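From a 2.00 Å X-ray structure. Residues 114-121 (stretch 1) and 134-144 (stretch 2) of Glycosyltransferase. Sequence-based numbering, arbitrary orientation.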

# COMPACT_ATOMS: atom_id res chain seq x y z
N ASP B 114 4.13 -4.82 -25.16
CA ASP B 114 4.85 -4.95 -23.86
C ASP B 114 4.04 -5.67 -22.87
O ASP B 114 4.59 -6.48 -22.13
N LEU B 115 2.74 -5.37 -22.74
CA LEU B 115 1.97 -6.14 -21.72
C LEU B 115 1.81 -7.66 -22.08
O LEU B 115 1.81 -8.51 -21.19
N VAL B 116 1.55 -7.96 -23.36
CA VAL B 116 1.51 -9.40 -23.80
C VAL B 116 2.84 -10.15 -23.49
O VAL B 116 2.84 -11.19 -22.80
N ALA B 117 3.96 -9.56 -23.92
CA ALA B 117 5.29 -10.09 -23.59
C ALA B 117 5.46 -10.38 -22.13
O ALA B 117 5.94 -11.47 -21.81
N HIS B 118 5.08 -9.45 -21.22
CA HIS B 118 5.10 -9.69 -19.76
C HIS B 118 4.16 -10.80 -19.31
O HIS B 118 4.46 -11.58 -18.35
N ALA B 119 2.96 -10.82 -19.90
CA ALA B 119 2.02 -11.90 -19.51
C ALA B 119 2.65 -13.25 -19.93
O ALA B 119 2.63 -14.18 -19.14
N ARG B 120 3.31 -13.29 -21.09
CA ARG B 120 3.89 -14.57 -21.61
C ARG B 120 5.03 -15.00 -20.68
O ARG B 120 5.01 -16.13 -20.13
N GLN B 121 5.92 -14.06 -20.35
CA GLN B 121 6.99 -14.31 -19.38
C GLN B 121 6.50 -14.67 -18.03
O GLN B 121 6.80 -15.75 -17.53
N TYR B 134 -7.61 -1.36 -22.59
CA TYR B 134 -7.89 -2.56 -23.42
C TYR B 134 -6.67 -3.39 -23.83
O TYR B 134 -6.81 -4.41 -24.53
N ALA B 135 -5.48 -3.00 -23.43
CA ALA B 135 -4.40 -3.97 -23.40
C ALA B 135 -4.62 -5.20 -22.45
O ALA B 135 -4.23 -6.35 -22.76
N GLY B 136 -5.29 -4.95 -21.31
CA GLY B 136 -5.63 -5.95 -20.29
C GLY B 136 -6.16 -7.29 -20.86
O GLY B 136 -5.52 -8.37 -20.64
N PRO B 137 -7.32 -7.24 -21.56
CA PRO B 137 -7.92 -8.49 -22.07
C PRO B 137 -7.09 -9.15 -23.19
O PRO B 137 -7.16 -10.34 -23.27
N ILE B 138 -6.40 -8.40 -24.06
CA ILE B 138 -5.51 -8.98 -25.10
C ILE B 138 -4.39 -9.83 -24.41
O ILE B 138 -4.20 -11.08 -24.72
N ALA B 139 -3.70 -9.19 -23.45
CA ALA B 139 -2.62 -9.88 -22.75
C ALA B 139 -3.13 -11.16 -22.06
O ALA B 139 -2.48 -12.22 -22.19
N ALA B 140 -4.29 -11.10 -21.39
CA ALA B 140 -4.85 -12.21 -20.62
C ALA B 140 -5.17 -13.43 -21.45
O ALA B 140 -5.06 -14.56 -20.95
N GLU B 141 -5.63 -13.17 -22.67
CA GLU B 141 -6.12 -14.18 -23.56
C GLU B 141 -4.97 -14.81 -24.36
O GLU B 141 -5.14 -15.81 -25.02
N ALA B 142 -3.81 -14.18 -24.34
CA ALA B 142 -2.66 -14.77 -24.94
C ALA B 142 -2.21 -15.94 -24.06
O ALA B 142 -1.44 -16.76 -24.48
N VAL B 143 -2.78 -16.09 -22.88
CA VAL B 143 -2.28 -17.06 -21.92
C VAL B 143 -3.43 -17.77 -21.13
O VAL B 143 -3.21 -18.31 -19.98
N GLY B 144 -4.65 -17.69 -21.70
CA GLY B 144 -5.85 -18.26 -21.05
C GLY B 144 -5.91 -17.92 -19.58
O GLY B 144 -6.36 -18.75 -18.70

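Two helical segments of one chain run in roughly the same direction here, their axes 35° apart and 8.4 Å from one another at closest approach. So short a distance calls for small residues, and the second stretch is rich in them. No hydrogen bond crosses between the stretches; the contact is built from apolar packing.

Tyr134 lies out of reach, and its OH is hydrogen-bonded elsewhere in the structure. The contact begins at Ala135, whose CB points toward the first helix and lies 3.9 Å from Leu115 CD2. Leu115, with chi1 t and chi2 p, also brings CD2 to 3.7 Å from Ala135 O and 3.8 Å from Gly136 N, so the leucine methyl rests on backbone as much as on side chain. Gly136 offers no side chain, and a CB there would point away from the partner helix. Pro137 turns away as well; lacking an amide hydrogen, it fits the first turn of a helix, where that hydrogen is not needed for the helical pattern.

Ile138 (chi1 m, chi2 m) leaves CA sideways and its end leads away, yet its CG2 approaches Val116 CG2 to 4.1 Å. Ala139 is the centre of the packing and has the largest covered area of any residue here. Its CB points toward the first helix, 3.7 Å from Leu115 CG, 4.2 Å from Val116 CG2 and 4.1 Å from Ala119 CB. The smallness of the side chain lets Val116 CG2 come within 3.8 Å of Ala139 CA, and the CA atoms of Val116 and Ala139 are just 4.3 Å apart. Ala119, itself small, sets its CB 3.7 Å from Ala139 O.

Ala140 points away, and Glu141 is out of reach, its OE1 hydrogen-bonded elsewhere in the structure. With Ala142 the chain faces the first helix again: its CB lies 3.8 Å from Val116 CG1. Val116, at chi1 t, thus spreads its two methyls, CG2 to Ala139 and CG1 to Ala142. The same Ala142 CB lies 3.8 Å from Arg120 NH1, oblique to the guanidinium. Arg120 starts sideways, but its end comes nearer and brings the guanidinium to Ala142 CB; the residue as a whole stays exposed, as suits a charged group.

Val143 (chi1 m) points toward the first helix; its CA is 6.7 Å from Arg120 CA, a wider gap than at Ala139, and its branched side chain helps to fill it. Its CG1 lies 4.0 Å from both Ala119 O and Arg120 CA, and 4.2 Å from Arg120 CG. Gly144 follows beyond the contact, with a positive phi that favours glycine.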

# COMPACT_ATOMS: atom_id res chain seq x y z
CB ASP B 114 5.27 -3.61 -23.22
CG ASP B 114 6.37 -2.93 -23.98
OD1 ASP B 114 6.64 -3.37 -25.13
OD2 ASP B 114 6.95 -1.93 -23.46
CB LEU B 115 0.58 -5.52 -21.40
CG LEU B 115 -0.20 -6.10 -20.22
CD1 LEU B 115 0.45 -5.71 -18.86
CD2 LEU B 115 -1.65 -5.55 -20.21
CB VAL B 116 1.17 -9.52 -25.26
CG1 VAL B 116 1.11 -11.04 -25.66
CG2 VAL B 116 -0.23 -8.86 -25.56
CB ALA B 117 6.41 -9.19 -24.09
CB HIS B 118 4.76 -8.40 -18.97
CG HIS B 118 4.94 -8.55 -17.48
ND1 HIS B 118 6.17 -8.74 -16.92
CD2 HIS B 118 4.05 -8.53 -16.46
CE1 HIS B 118 6.04 -8.86 -15.60
NE2 HIS B 118 4.76 -8.74 -15.29
CB ALA B 119 0.54 -11.70 -20.09
CB ARG B 120 4.34 -14.48 -23.06
CG ARG B 120 3.23 -14.24 -24.07
CD ARG B 120 3.54 -14.81 -25.49
NE ARG B 120 3.47 -13.82 -26.57
CZ ARG B 120 2.48 -13.66 -27.48
NH1 ARG B 120 1.36 -14.40 -27.47
NH2 ARG B 120 2.60 -12.70 -28.40
CB GLN B 121 7.94 -13.13 -19.28
CG GLN B 121 8.90 -13.07 -20.41
CD GLN B 121 9.41 -14.51 -20.83
OE1 GLN B 121 9.99 -15.27 -20.01
NE2 GLN B 121 9.21 -14.85 -22.14
CB TYR B 134 -8.78 -2.20 -24.65
CG TYR B 134 -10.26 -2.21 -24.26
CD1 TYR B 134 -10.88 -1.08 -23.68
CD2 TYR B 134 -11.00 -3.40 -24.34
CE1 TYR B 134 -12.21 -1.12 -23.29
CE2 TYR B 134 -12.31 -3.44 -23.97
CZ TYR B 134 -12.92 -2.31 -23.44
OH TYR B 134 -14.25 -2.43 -23.06
CB ALA B 135 -3.07 -3.24 -23.07
CB PRO B 137 -9.32 -8.04 -22.59
CG PRO B 137 -9.16 -6.55 -22.91
CD PRO B 137 -8.16 -6.05 -21.84
CB ILE B 138 -4.93 -7.88 -25.99
CG1 ILE B 138 -6.08 -7.05 -26.62
CG2 ILE B 138 -3.99 -8.42 -27.10
CD1 ILE B 138 -7.04 -7.88 -27.51
CB ALA B 139 -1.95 -8.96 -21.75
CB ALA B 140 -6.12 -11.82 -19.88
CB GLU B 141 -7.11 -13.55 -24.54
CG GLU B 141 -8.37 -13.11 -23.79
CD GLU B 141 -9.46 -14.14 -23.78
OE1 GLU B 141 -10.57 -13.82 -23.26
OE2 GLU B 141 -9.20 -15.25 -24.33
CB ALA B 142 -1.60 -13.72 -25.14
CB VAL B 143 -1.14 -16.42 -20.95
CG1 VAL B 143 0.01 -15.70 -21.77
CG2 VAL B 143 -1.69 -15.48 -19.89